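Local atomic coordinates of alcohol oxidase (PDB entry 6F74), a protein that binds FAD and, as a VAO-type flavoprotein, probably catalyses oxygen-dependent substrate oxidation. Residues Tyr100-Thr105 / Glu513-Val518; Glu384-Val389 / Ser407-Tyr412; Ile434-Leu439 / His520-Val525. All coordinates share one frame; numbering follows the deposited sequence.

Contact 1. Residues Tyr100-Thr105 / Glu513-Val518; sequences YPYNIT and EIRDYV. With NAG (2-acetamido-2-deoxy-beta-D-glucopyranose), chain E; FAD (flavin-adenine dinucleotide), chain I.
The loop carrying Tyr102 and Asn103 stands off helix 512-533, the closest CA pair, Asn103 and Arg515, being 9.9 Å apart, so a long side chain must bridge them. Arg515 does this with CG anti to its backbone N (chi1 174°) and a chain extended from CG to NE. Its end-on pair of nitrogens meets a single acceptor: NH1 donates to Tyr102 O at 2.7 Å, the shorter and straighter bond, and NH2 to the same Tyr102 O at 3.0 Å. That oxygen lies within 7° of the guanidinium plane, making both bonds nearly coplanar with it. NH2 also sits over one face of the Tyr102 ring, 3.5 Å from CE1, and CZ of Arg515 is 4.7 Å from the ring centroid, a cation-pi contact with the planes inclined by 62°. The sugar N-linked to Asn103 ND2 contributes its acetamido methyl, NAG C8, over the centre of one guanidinium face, 4.0 Å from Arg515 CZ. Tyr100, two residues before Tyr102, belongs to the FAD pocket. With a carbonyl at its edge, an aromatic face under NH2 and a methyl above it, the buried guanidinium is held against rotation, and its charge probably polarises the Tyr102 carbonyl.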
loop_
_atom_site.group_PDB
_atom_site.type_symbol
_atom_site.label_atom_id
_atom_site.label_comp_id
_atom_site.label_asym_id
_atom_site.label_seq_id
_atom_site.Cartn_x
_atom_site.Cartn_y
_atom_site.Cartn_z
ATOM N N TYR A 100 4.570 -4.074 7.870
ATOM C CA TYR A 100 3.468 -3.725 8.715
ATOM C C TYR A 100 2.725 -5.007 9.157
ATOM O O TYR A 100 1.683 -5.335 8.640
ATOM C CB TYR A 100 2.551 -2.801 7.957
ATOM C CG TYR A 100 3.206 -1.510 7.515
ATOM C CD1 TYR A 100 3.671 -0.573 8.432
ATOM C CD2 TYR A 100 3.329 -1.222 6.171
ATOM C CE1 TYR A 100 4.264 0.608 8.017
ATOM C CE2 TYR A 100 3.884 -0.026 5.733
ATOM C CZ TYR A 100 4.367 0.886 6.637
ATOM O OH TYR A 100 4.929 2.039 6.145
ATOM N N PRO A 101 3.286 -5.740 10.118
ATOM C CA PRO A 101 2.728 -7.056 10.457
ATOM C C PRO A 101 1.300 -6.953 10.944
ATOM O O PRO A 101 1.016 -6.117 11.804
ATOM C CB PRO A 101 3.661 -7.543 11.573
ATOM C CG PRO A 101 4.272 -6.311 12.133
ATOM C CD PRO A 101 4.467 -5.421 10.948
ATOM N N TYR A 102 0.415 -7.759 10.374
ATOM C CA TYR A 102 -1.024 -7.580 10.570
ATOM C C TYR A 102 -1.434 -7.971 12.016
ATOM O O TYR A 102 -2.360 -7.404 12.590
ATOM C CB TYR A 102 -1.835 -8.340 9.511
ATOM C CG TYR A 102 -3.326 -8.142 9.692
ATOM C CD1 TYR A 102 -3.916 -6.930 9.405
ATOM C CD2 TYR A 102 -4.124 -9.146 10.230
ATOM C CE1 TYR A 102 -5.264 -6.721 9.591
ATOM C CE2 TYR A 102 -5.484 -8.945 10.443
ATOM C CZ TYR A 102 -6.043 -7.724 10.116
ATOM O OH TYR A 102 -7.379 -7.514 10.310
ATOM N N ASN A 103 -0.711 -8.930 12.590
ATOM C CA ASN A 103 -0.992 -9.455 13.921
ATOM C C ASN A 103 0.302 -10.007 14.484
ATOM O O ASN A 103 0.686 -11.141 14.167
ATOM C CB ASN A 103 -2.053 -10.547 13.850
ATOM C CG ASN A 103 -2.655 -10.887 15.200
ATOM O OD1 ASN A 103 -2.428 -10.191 16.197
ATOM N ND2 ASN A 103 -3.432 -11.969 15.231
ATOM N N ILE A 104 0.962 -9.202 15.317
ATOM C CA ILE A 104 2.242 -9.587 15.937
ATOM C C ILE A 104 1.950 -10.641 17.017
ATOM O O ILE A 104 1.560 -10.304 18.157
ATOM C CB ILE A 104 2.986 -8.352 16.527
ATOM C CG1 ILE A 104 3.325 -7.333 15.434
ATOM C CG2 ILE A 104 4.271 -8.752 17.249
ATOM C CD1 ILE A 104 3.915 -6.021 15.926
ATOM N N THR A 105 2.098 -11.910 16.642
ATOM C CA THR A 105 1.929 -13.041 17.553
ATOM C C THR A 105 3.269 -13.609 18.040
ATOM O O THR A 105 3.290 -14.581 18.786
ATOM C CB THR A 105 1.126 -14.163 16.873
ATOM O OG1 THR A 105 1.772 -14.578 15.629
ATOM C CG2 THR A 105 -0.302 -13.661 16.612
ATOM N N GLU A 513 -8.682 -7.111 23.498
ATOM C CA GLU A 513 -9.579 -6.057 23.943
ATOM C C GLU A 513 -9.085 -4.699 23.513
ATOM O O GLU A 513 -9.860 -3.877 23.063
ATOM C CB GLU A 513 -9.747 -6.096 25.479
ATOM C CG GLU A 513 -10.434 -7.344 25.945
ATOM C CD GLU A 513 -9.595 -8.621 26.029
ATOM O OE1 GLU A 513 -8.401 -8.787 25.556
ATOM O OE2 GLU A 513 -10.225 -9.514 26.629
ATOM N N ILE A 514 -7.784 -4.476 23.653
ATOM C CA ILE A 514 -7.171 -3.203 23.289
ATOM C C ILE A 514 -7.235 -3.010 21.779
ATOM O O ILE A 514 -7.562 -1.919 21.318
ATOM C CB ILE A 514 -5.733 -3.059 23.857
ATOM C CG1 ILE A 514 -5.361 -1.588 24.087
ATOM C CG2 ILE A 514 -4.686 -3.760 23.003
ATOM C CD1 ILE A 514 -4.728 -0.857 22.937
ATOM N N ARG A 515 -6.986 -4.064 21.014
ATOM C CA ARG A 515 -7.070 -3.970 19.553
ATOM C C ARG A 515 -8.514 -3.695 19.082
ATOM O O ARG A 515 -8.717 -2.892 18.153
ATOM C CB ARG A 515 -6.525 -5.231 18.874
ATOM C CG ARG A 515 -6.740 -5.200 17.370
ATOM C CD ARG A 515 -5.682 -5.965 16.627
ATOM N NE ARG A 515 -5.731 -5.759 15.186
ATOM C CZ ARG A 515 -4.839 -6.262 14.328
ATOM N NH1 ARG A 515 -3.839 -7.023 14.772
ATOM N NH2 ARG A 515 -4.948 -6.036 13.012
ATOM N N ASP A 516 -9.499 -4.343 19.711
ATOM C CA ASP A 516 -10.910 -4.106 19.356
ATOM C C ASP A 516 -11.335 -2.667 19.670
ATOM O O ASP A 516 -12.111 -2.072 18.914
ATOM C CB ASP A 516 -11.868 -5.052 20.098
ATOM C CG ASP A 516 -11.657 -6.506 19.768
ATOM O OD1 ASP A 516 -11.086 -6.872 18.688
ATOM O OD2 ASP A 516 -12.071 -7.306 20.615
ATOM N N TYR A 517 -10.838 -2.124 20.787
ATOM C CA TYR A 517 -11.077 -0.710 21.137
ATOM C C TYR A 517 -10.478 0.211 20.071
ATOM O O TYR A 517 -11.135 1.116 19.584
ATOM C CB TYR A 517 -10.528 -0.349 22.550
ATOM C CG TYR A 517 -10.542 1.149 22.772
ATOM C CD1 TYR A 517 -11.717 1.810 23.095
ATOM C CD2 TYR A 517 -9.398 1.911 22.583
ATOM C CE1 TYR A 517 -11.752 3.201 23.273
ATOM C CE2 TYR A 517 -9.406 3.299 22.731
ATOM C CZ TYR A 517 -10.582 3.945 23.081
ATOM O OH TYR A 517 -10.578 5.346 23.187
ATOM N N VAL A 518 -9.229 -0.013 19.705
ATOM C CA VAL A 518 -8.580 0.836 18.700
ATOM C C VAL A 518 -9.230 0.670 17.329
ATOM O O VAL A 518 -9.456 1.660 16.642
ATOM C CB VAL A 518 -7.066 0.588 18.626
ATOM C CG1 VAL A 518 -6.437 1.385 17.482
ATOM C CG2 VAL A 518 -6.412 0.990 19.938
HETATM C C1 NAG E . -4.132 -12.430 16.392
HETATM C C2 NAG E . -5.610 -12.464 16.001
HETATM C C3 NAG E . -6.437 -13.069 17.127
HETATM C C4 NAG E . -5.918 -14.433 17.525
HETATM C C5 NAG E . -4.433 -14.334 17.841
HETATM C C6 NAG E . -3.772 -15.674 18.066
HETATM C C7 NAG E . -6.661 -10.764 14.521
HETATM C C8 NAG E . -7.264 -9.399 14.451
HETATM N N2 NAG E . -6.188 -11.148 15.728
HETATM O O3 NAG E . -7.791 -13.203 16.710
HETATM O O4 NAG E . -6.664 -14.908 18.654
HETATM O O5 NAG E . -3.781 -13.782 16.719
HETATM O O6 NAG E . -3.894 -16.501 16.891
HETATM O O7 NAG E . -6.616 -11.453 13.510
HETATM P PA FAD I . 2.925 -7.910 -0.760
HETATM O O1A FAD I . 2.616 -7.994 0.733
HETATM O O2A FAD I . 4.061 -8.750 -1.253
HETATM O O5B FAD I . 1.596 -8.274 -1.530
HETATM C C5B FAD I . 0.477 -7.442 -1.403
HETATM C C4B FAD I . -0.734 -8.153 -1.982
HETATM O O4B FAD I . -0.485 -8.324 -3.367
HETATM C C3B FAD I . -1.015 -9.536 -1.450
HETATM O O3B FAD I . -2.423 -9.763 -1.579
HETATM C C2B FAD I . -0.323 -10.461 -2.421
HETATM O O2B FAD I . -0.954 -11.734 -2.605
HETATM C C1B FAD I . -0.446 -9.700 -3.713
HETATM N N9A FAD I . 0.640 -9.887 -4.681
HETATM C C8A FAD I . 1.902 -9.453 -4.563
HETATM N N7A FAD I . 2.622 -9.764 -5.658
HETATM C C5A FAD I . 1.798 -10.397 -6.489
HETATM C C6A FAD I . 1.948 -10.973 -7.825
HETATM N N6A FAD I . 3.165 -10.882 -8.408
HETATM N N1A FAD I . 0.859 -11.568 -8.378
HETATM C C2A FAD I . -0.331 -11.620 -7.724
HETATM N N3A FAD I . -0.542 -11.084 -6.494
HETATM C C4A FAD I . 0.486 -10.469 -5.854
HETATM N N1 FAD I . 1.553 2.501 -1.361
HETATM C C2 FAD I . 1.406 3.630 -2.091
HETATM O O2 FAD I . 0.415 3.727 -2.861
HETATM N N3 FAD I . 2.299 4.638 -2.041
HETATM C C4 FAD I . 3.377 4.608 -1.237
HETATM O O4 FAD I . 4.193 5.551 -1.178
HETATM C C4X FAD I . 3.602 3.417 -0.390
HETATM N N5 FAD I . 4.659 3.334 0.442
HETATM C C5X FAD I . 4.844 2.224 1.200
HETATM C C6 FAD I . 5.954 2.146 2.041
HETATM C C7 FAD I . 6.198 1.029 2.820
HETATM C C7M FAD I . 7.428 1.122 3.688
HETATM C C8 FAD I . 5.264 -0.131 2.752
HETATM C C8M FAD I . 5.483 -1.416 3.538
HETATM C C9 FAD I . 4.142 -0.048 1.933
HETATM C C9A FAD I . 3.885 1.081 1.136
HETATM N N10 FAD I . 2.767 1.186 0.262
HETATM C C10 FAD I . 2.600 2.347 -0.505
HETATM C "C1'" FAD I . 1.707 0.153 0.186
HETATM C "C2'" FAD I . 1.732 -0.858 -0.912
HETATM O "O2'" FAD I . 1.150 -0.247 -2.062
HETATM C "C3'" FAD I . 0.865 -2.058 -0.515
HETATM O "O3'" FAD I . 1.222 -2.561 0.786
HETATM C "C4'" FAD I . 0.943 -3.178 -1.543
HETATM O "O4'" FAD I . 0.109 -4.265 -1.131
HETATM C "C5'" FAD I . 2.375 -3.650 -1.740
HETATM O "O5'" FAD I . 2.428 -4.683 -2.708
HETATM P P FAD I . 3.625 -5.697 -2.499
HETATM O O1P FAD I . 4.907 -4.937 -2.298
HETATM O O2P FAD I . 3.518 -6.700 -3.599
HETATM O O3P FAD I . 3.193 -6.342 -1.080
#

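Contact 2. Residues Glu384-Val389 / Ser407-Tyr412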
loop_
_atom_site.group_PDB
_atom_site.type_symbol
_atom_site.label_atom_id
_atom_site.label_comp_id
_atom_site.label_asym_id
_atom_site.label_seq_id
_atom_site.Cartn_x
_atom_site.Cartn_y
_atom_site.Cartn_z
ATOM N N GLU A 384 6.201 30.075 -10.723
ATOM C CA GLU A 384 4.932 29.439 -11.038
ATOM C C GLU A 384 4.468 28.557 -9.901
ATOM O O GLU A 384 3.278 28.380 -9.729
ATOM C CB GLU A 384 4.999 28.613 -12.329
ATOM C CG GLU A 384 5.202 29.410 -13.597
ATOM C CD GLU A 384 3.886 29.840 -14.244
ATOM O OE1 GLU A 384 2.913 30.242 -13.532
ATOM O OE2 GLU A 384 3.817 29.792 -15.504
ATOM N N ALA A 385 5.410 27.971 -9.170
ATOM C CA ALA A 385 5.098 27.177 -7.981
ATOM C C ALA A 385 4.449 28.048 -6.890
ATOM O O ALA A 385 3.496 27.625 -6.252
ATOM C CB ALA A 385 6.349 26.502 -7.448
ATOM N N GLU A 386 4.963 29.263 -6.704
ATOM C CA GLU A 386 4.386 30.198 -5.723
ATOM C C GLU A 386 2.958 30.581 -6.088
ATOM O O GLU A 386 2.103 30.627 -5.220
ATOM C CB GLU A 386 5.266 31.436 -5.548
ATOM C CG GLU A 386 6.615 31.075 -4.954
ATOM C CD GLU A 386 7.335 32.201 -4.249
ATOM O OE1 GLU A 386 6.749 32.790 -3.316
ATOM O OE2 GLU A 386 8.498 32.511 -4.608
ATOM N N LYS A 387 2.695 30.827 -7.370
ATOM C CA LYS A 387 1.330 31.129 -7.823
ATOM C C LYS A 387 0.423 29.934 -7.567
ATOM O O LYS A 387 -0.723 30.101 -7.134
ATOM C CB LYS A 387 1.293 31.481 -9.298
ATOM C CG LYS A 387 1.963 32.788 -9.634
ATOM C CD LYS A 387 1.709 33.249 -11.050
ATOM C CE LYS A 387 2.430 34.579 -11.234
ATOM N NZ LYS A 387 2.442 35.030 -12.634
ATOM N N ALA A 388 0.961 28.736 -7.802
ATOM C CA ALA A 388 0.194 27.506 -7.672
ATOM C C ALA A 388 -0.326 27.268 -6.245
ATOM O O ALA A 388 -1.462 26.825 -6.082
ATOM C CB ALA A 388 0.985 26.305 -8.165
ATOM N N VAL A 389 0.480 27.621 -5.241
ATOM C CA VAL A 389 0.099 27.437 -3.828
ATOM C C VAL A 389 -0.471 28.706 -3.198
ATOM O O VAL A 389 -0.820 28.709 -2.025
ATOM C CB VAL A 389 1.258 26.883 -2.942
ATOM C CG1 VAL A 389 1.688 25.514 -3.415
ATOM C CG2 VAL A 389 2.469 27.839 -2.855
ATOM N N SER A 407 7.290 28.683 5.308
ATOM C CA SER A 407 6.977 28.355 3.937
ATOM C C SER A 407 8.221 28.548 3.131
ATOM O O SER A 407 8.711 29.667 3.057
ATOM C CB SER A 407 5.874 29.303 3.430
ATOM O OG SER A 407 5.528 28.988 2.116
ATOM N N THR A 408 8.746 27.485 2.538
ATOM C CA THR A 408 9.935 27.591 1.704
ATOM C C THR A 408 9.788 26.788 0.431
ATOM O O THR A 408 8.986 25.861 0.356
ATOM C CB THR A 408 11.181 27.115 2.462
ATOM O OG1 THR A 408 11.061 25.714 2.776
ATOM C CG2 THR A 408 11.369 27.909 3.735
ATOM N N PHE A 409 10.593 27.144 -0.564
ATOM C CA PHE A 409 10.579 26.494 -1.866
ATOM C C PHE A 409 11.973 26.030 -2.214
ATOM O O PHE A 409 12.940 26.700 -1.883
ATOM C CB PHE A 409 10.095 27.445 -2.942
ATOM C CG PHE A 409 8.685 27.928 -2.720
ATOM C CD1 PHE A 409 8.435 29.021 -1.908
ATOM C CD2 PHE A 409 7.621 27.288 -3.314
ATOM C CE1 PHE A 409 7.147 29.461 -1.692
ATOM C CE2 PHE A 409 6.325 27.723 -3.114
ATOM C CZ PHE A 409 6.081 28.813 -2.299
ATOM N N ALA A 410 12.059 24.868 -2.852
ATOM C CA ALA A 410 13.312 24.337 -3.369
ATOM C C ALA A 410 13.105 23.936 -4.819
ATOM O O ALA A 410 12.160 23.214 -5.123
ATOM C CB ALA A 410 13.751 23.144 -2.548
ATOM N N GLU A 411 13.983 24.416 -5.705
ATOM C CA GLU A 411 13.885 24.126 -7.152
ATOM C C GLU A 411 14.862 23.019 -7.510
ATOM O O GLU A 411 15.973 22.992 -6.979
ATOM C CB GLU A 411 14.143 25.368 -7.995
ATOM C CG GLU A 411 13.606 25.233 -9.427
ATOM C CD GLU A 411 13.562 26.547 -10.193
ATOM O OE1 GLU A 411 12.927 27.483 -9.682
ATOM O OE2 GLU A 411 14.148 26.653 -11.326
ATOM N N TYR A 412 14.430 22.079 -8.356
ATOM C CA TYR A 412 15.297 21.016 -8.898
ATOM C C TYR A 412 15.255 21.083 -10.407
ATOM O O TYR A 412 14.262 21.578 -10.965
ATOM C CB TYR A 412 14.831 19.630 -8.425
ATOM C CG TYR A 412 14.834 19.514 -6.919
ATOM C CD1 TYR A 412 15.990 19.167 -6.219
ATOM C CD2 TYR A 412 13.696 19.807 -6.186
ATOM C CE1 TYR A 412 15.987 19.090 -4.842
ATOM C CE2 TYR A 412 13.690 19.729 -4.813
ATOM C CZ TYR A 412 14.838 19.376 -4.147
ATOM O OH TYR A 412 14.866 19.310 -2.773
#
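Phe409 projects from strand 407-412 toward helix 384-389 and makes every contact between the two segments, with 91 Å² of its surface buried there. From CB, the ring is thrown toward the helix with CG anti to the carbonyl carbon (chi1 -62°). Along one edge, Phe409 CD2 looks to the CB of Ala385, at 4.4 Å, a loose apolar approach. Further out on that edge, Phe409 CE2 lies 4.2 Å from Ala385 O and 3.9 Å from Val389 CG2. Along the other edge, CD1 and then CE1 run beneath the Glu386 side chain, which lies over one face of the ring: Phe409 CE1 is 3.7 Å from Glu386 OE1, and the carboxylate plane is 28° from parallel with the ring.

Strand 370-378, helix 382-396 and strand 403-412 form a beta-alpha-beta crossover: the two strands run parallel, with strand 311-320 between them and antiparallel to both. Strand 403-412 is an outermost member of the seven-stranded antiparallel sheet, and the helix packs on one face of that sheet, where Ala385 also touches Thr312 of the adjacent strand 311-320 and Thr377 of 370-378, one strand further in. The axes of segments 384-389 and 407-412 approach to 10.2 Å and their directions differ by 140°, so they run obliquely, nearer antiparallel than parallel.

At the tip, CZ meets two residues one helical turn apart in their different ways. Glu386 CG, 3.5 Å from Phe409 CZ, stands over the ring face, displaced toward the rim, a CH-pi contact made by the aliphatic part of an acidic side chain. Val389 instead brings CG2 to the ring edge, in its plane, 3.8 Å from Phe409 CZ. His314 of strand 311-320 stacks with the ring of Phe409 as well.

Contact 3. Residues Ile434-Leu439 / His520-Val525; sequences IITSRL and HQVTHV
Val522 packs against Ile434, Ile435 and Thr436 in a buried van der Waals contact, partly methyl to methyl and partly methyl to backbone, by which helix 512-533 covers the edge strand 435-440; no hydrogen bond crosses between the segments. The CA atoms of Ile435 and Val522 are 6.2 Å apart, a close approach. Val522 points toward the strand and its two methyls divide the work. Val522 CG1, anti to the backbone N (chi1 176°), presses on the peptide that follows Ile435, 3.4 Å from Ile435 C. Val522 CG2 turns to the preceding residue, 3.5 Å from Ile434 O and 3.6 Å from the methyl Ile434 CG2. The strand is an outermost member of the seven-stranded antiparallel sheet and pairs with strand 498-503, through backbone bonds such as Thr436 with Ser502, so the helix lies against a strand whose partner in the sheet immediately precedes it along the chain. Thr436 slides past Val522 in the opposite direction: its CG2 reaches Val522 O at 3.6 Å, while its CB stays 4.0 Å from Val522 CG1. Replacing Val522 with an alanine would probably leave Ile434 CG2 and the Ile435 peptide without their apolar cover, opening a gap between helix and strand. Ile435, whose CB is directed away from the helix segment, has its side chain about 9 Å from the FAD.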
loop_
_atom_site.group_PDB
_atom_site.type_symbol
_atom_site.label_atom_id
_atom_site.label_comp_id
_atom_site.label_asym_id
_atom_site.label_seq_id
_atom_site.Cartn_x
_atom_site.Cartn_y
_atom_site.Cartn_z
ATOM N N ILE A 434 -3.504 0.242 11.573
ATOM C CA ILE A 434 -4.951 0.368 11.817
ATOM C C ILE A 434 -5.331 1.769 11.372
ATOM O O ILE A 434 -5.246 2.733 12.124
ATOM C CB ILE A 434 -5.359 0.131 13.295
ATOM C CG1 ILE A 434 -4.654 -1.127 13.830
ATOM C CG2 ILE A 434 -6.888 0.027 13.385
ATOM C CD1 ILE A 434 -5.055 -1.521 15.231
ATOM N N ILE A 435 -5.694 1.861 10.092
ATOM C CA ILE A 435 -6.026 3.120 9.457
ATOM C C ILE A 435 -7.337 3.008 8.705
ATOM O O ILE A 435 -7.849 1.895 8.439
ATOM C CB ILE A 435 -4.898 3.593 8.497
ATOM C CG1 ILE A 435 -4.679 2.582 7.360
ATOM C CG2 ILE A 435 -3.603 3.819 9.278
ATOM C CD1 ILE A 435 -3.726 3.018 6.248
ATOM N N THR A 436 -7.869 4.177 8.364
ATOM C CA THR A 436 -9.023 4.286 7.447
ATOM C C THR A 436 -8.679 5.327 6.391
ATOM O O THR A 436 -7.918 6.268 6.654
ATOM C CB THR A 436 -10.311 4.670 8.205
ATOM O OG1 THR A 436 -11.401 4.780 7.302
ATOM C CG2 THR A 436 -10.116 6.007 9.013
ATOM N N SER A 437 -9.171 5.148 5.170
ATOM C CA SER A 437 -8.896 6.126 4.114
ATOM C C SER A 437 -10.198 6.505 3.431
ATOM O O SER A 437 -11.161 5.704 3.355
ATOM C CB SER A 437 -7.852 5.634 3.107
ATOM O OG SER A 437 -8.131 4.354 2.553
ATOM N N ARG A 438 -10.241 7.770 3.023
ATOM C CA ARG A 438 -11.397 8.325 2.367
ATOM C C ARG A 438 -10.971 9.285 1.271
ATOM O O ARG A 438 -10.249 10.263 1.519
ATOM C CB ARG A 438 -12.308 9.021 3.361
ATOM C CG ARG A 438 -13.712 9.260 2.798
ATOM C CD ARG A 438 -14.505 7.974 2.741
ATOM N NE ARG A 438 -15.799 8.123 2.088
ATOM C CZ ARG A 438 -16.540 7.100 1.636
ATOM N NH1 ARG A 438 -16.121 5.829 1.754
ATOM N NH2 ARG A 438 -17.712 7.352 1.056
ATOM N N LEU A 439 -11.383 8.968 0.050
ATOM C CA LEU A 439 -11.199 9.866 -1.070
ATOM C C LEU A 439 -12.173 11.030 -0.861
ATOM O O LEU A 439 -13.329 10.808 -0.483
ATOM C CB LEU A 439 -11.445 9.157 -2.391
ATOM C CG LEU A 439 -10.285 8.353 -3.012
ATOM C CD1 LEU A 439 -9.835 7.198 -2.103
ATOM C CD2 LEU A 439 -10.763 7.797 -4.350
ATOM N N HIS A 520 -12.266 -0.144 16.611
ATOM C CA HIS A 520 -13.538 0.561 16.702
ATOM C C HIS A 520 -13.414 2.074 16.576
ATOM O O HIS A 520 -14.250 2.697 15.934
ATOM C CB HIS A 520 -14.232 0.254 18.034
ATOM C CG HIS A 520 -15.569 0.926 18.185
ATOM N ND1 HIS A 520 -16.737 0.370 17.706
ATOM C CD2 HIS A 520 -15.906 2.133 18.697
ATOM C CE1 HIS A 520 -17.741 1.191 17.955
ATOM N NE2 HIS A 520 -17.262 2.271 18.539
ATOM N N GLN A 521 -12.411 2.670 17.215
ATOM C CA GLN A 521 -12.162 4.095 17.032
ATOM C C GLN A 521 -11.840 4.407 15.571
ATOM O O GLN A 521 -12.387 5.344 15.021
ATOM C CB GLN A 521 -11.022 4.588 17.928
ATOM C CG GLN A 521 -11.327 4.571 19.447
ATOM C CD GLN A 521 -12.537 5.379 19.836
ATOM O OE1 GLN A 521 -12.585 6.571 19.594
ATOM N NE2 GLN A 521 -13.537 4.727 20.423
ATOM N N VAL A 522 -10.967 3.614 14.942
ATOM C CA VAL A 522 -10.576 3.850 13.567
ATOM C C VAL A 522 -11.740 3.666 12.606
ATOM O O VAL A 522 -11.989 4.545 11.767
ATOM C CB VAL A 522 -9.388 2.980 13.155
ATOM C CG1 VAL A 522 -9.038 3.160 11.674
ATOM C CG2 VAL A 522 -8.160 3.372 13.996
ATOM N N THR A 523 -12.465 2.561 12.735
ATOM C CA THR A 523 -13.559 2.257 11.808
ATOM C C THR A 523 -14.814 3.103 12.045
ATOM O O THR A 523 -15.333 3.715 11.104
ATOM C CB THR A 523 -13.940 0.745 11.847
ATOM O OG1 THR A 523 -12.817 -0.072 11.448
ATOM C CG2 THR A 523 -15.140 0.467 10.900
ATOM N N HIS A 524 -15.298 3.131 13.294
ATOM C CA HIS A 524 -16.616 3.689 13.612
ATOM C C HIS A 524 -16.646 5.093 14.201
ATOM O O HIS A 524 -17.734 5.638 14.327
ATOM C CB HIS A 524 -17.386 2.739 14.559
ATOM C CG HIS A 524 -17.640 1.389 13.963
ATOM N ND1 HIS A 524 -18.506 1.196 12.906
ATOM C CD2 HIS A 524 -17.127 0.177 14.258
ATOM C CE1 HIS A 524 -18.535 -0.082 12.585
ATOM N NE2 HIS A 524 -17.702 -0.725 13.388
ATOM N N VAL A 525 -15.497 5.647 14.583
ATOM C CA VAL A 525 -15.380 7.072 14.961
ATOM C C VAL A 525 -14.643 7.840 13.843
ATOM O O VAL A 525 -15.216 8.729 13.207
ATOM C CB VAL A 525 -14.715 7.241 16.348
ATOM C CG1 VAL A 525 -14.585 8.714 16.710
ATOM C CG2 VAL A 525 -15.556 6.540 17.425
#

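Overall arrangement
Contacts 1 and 3 are neighbours, with centres 14 Å apart, and share helix 512-533: Arg515 and Val518 on its earlier turns both pack on Ile434 CD1, the nearer pair being Val518 CG1 and Ile434 CD1 at 3.9 Å. Contact 2 is remote, its centre 41 Å from contact 1 and 33 Å from contact 3, yet it reaches the same seven-stranded sheet as contact 3, at the opposite outermost strand. Along the chain, contact 2 lies nested within the loop closed by contact 1 and closes before contact 3 opens, whereas contacts 1 and 3 cross. Helix 512-533 thus ties one sheet edge to the glycosylated loop that also reaches the FAD pocket.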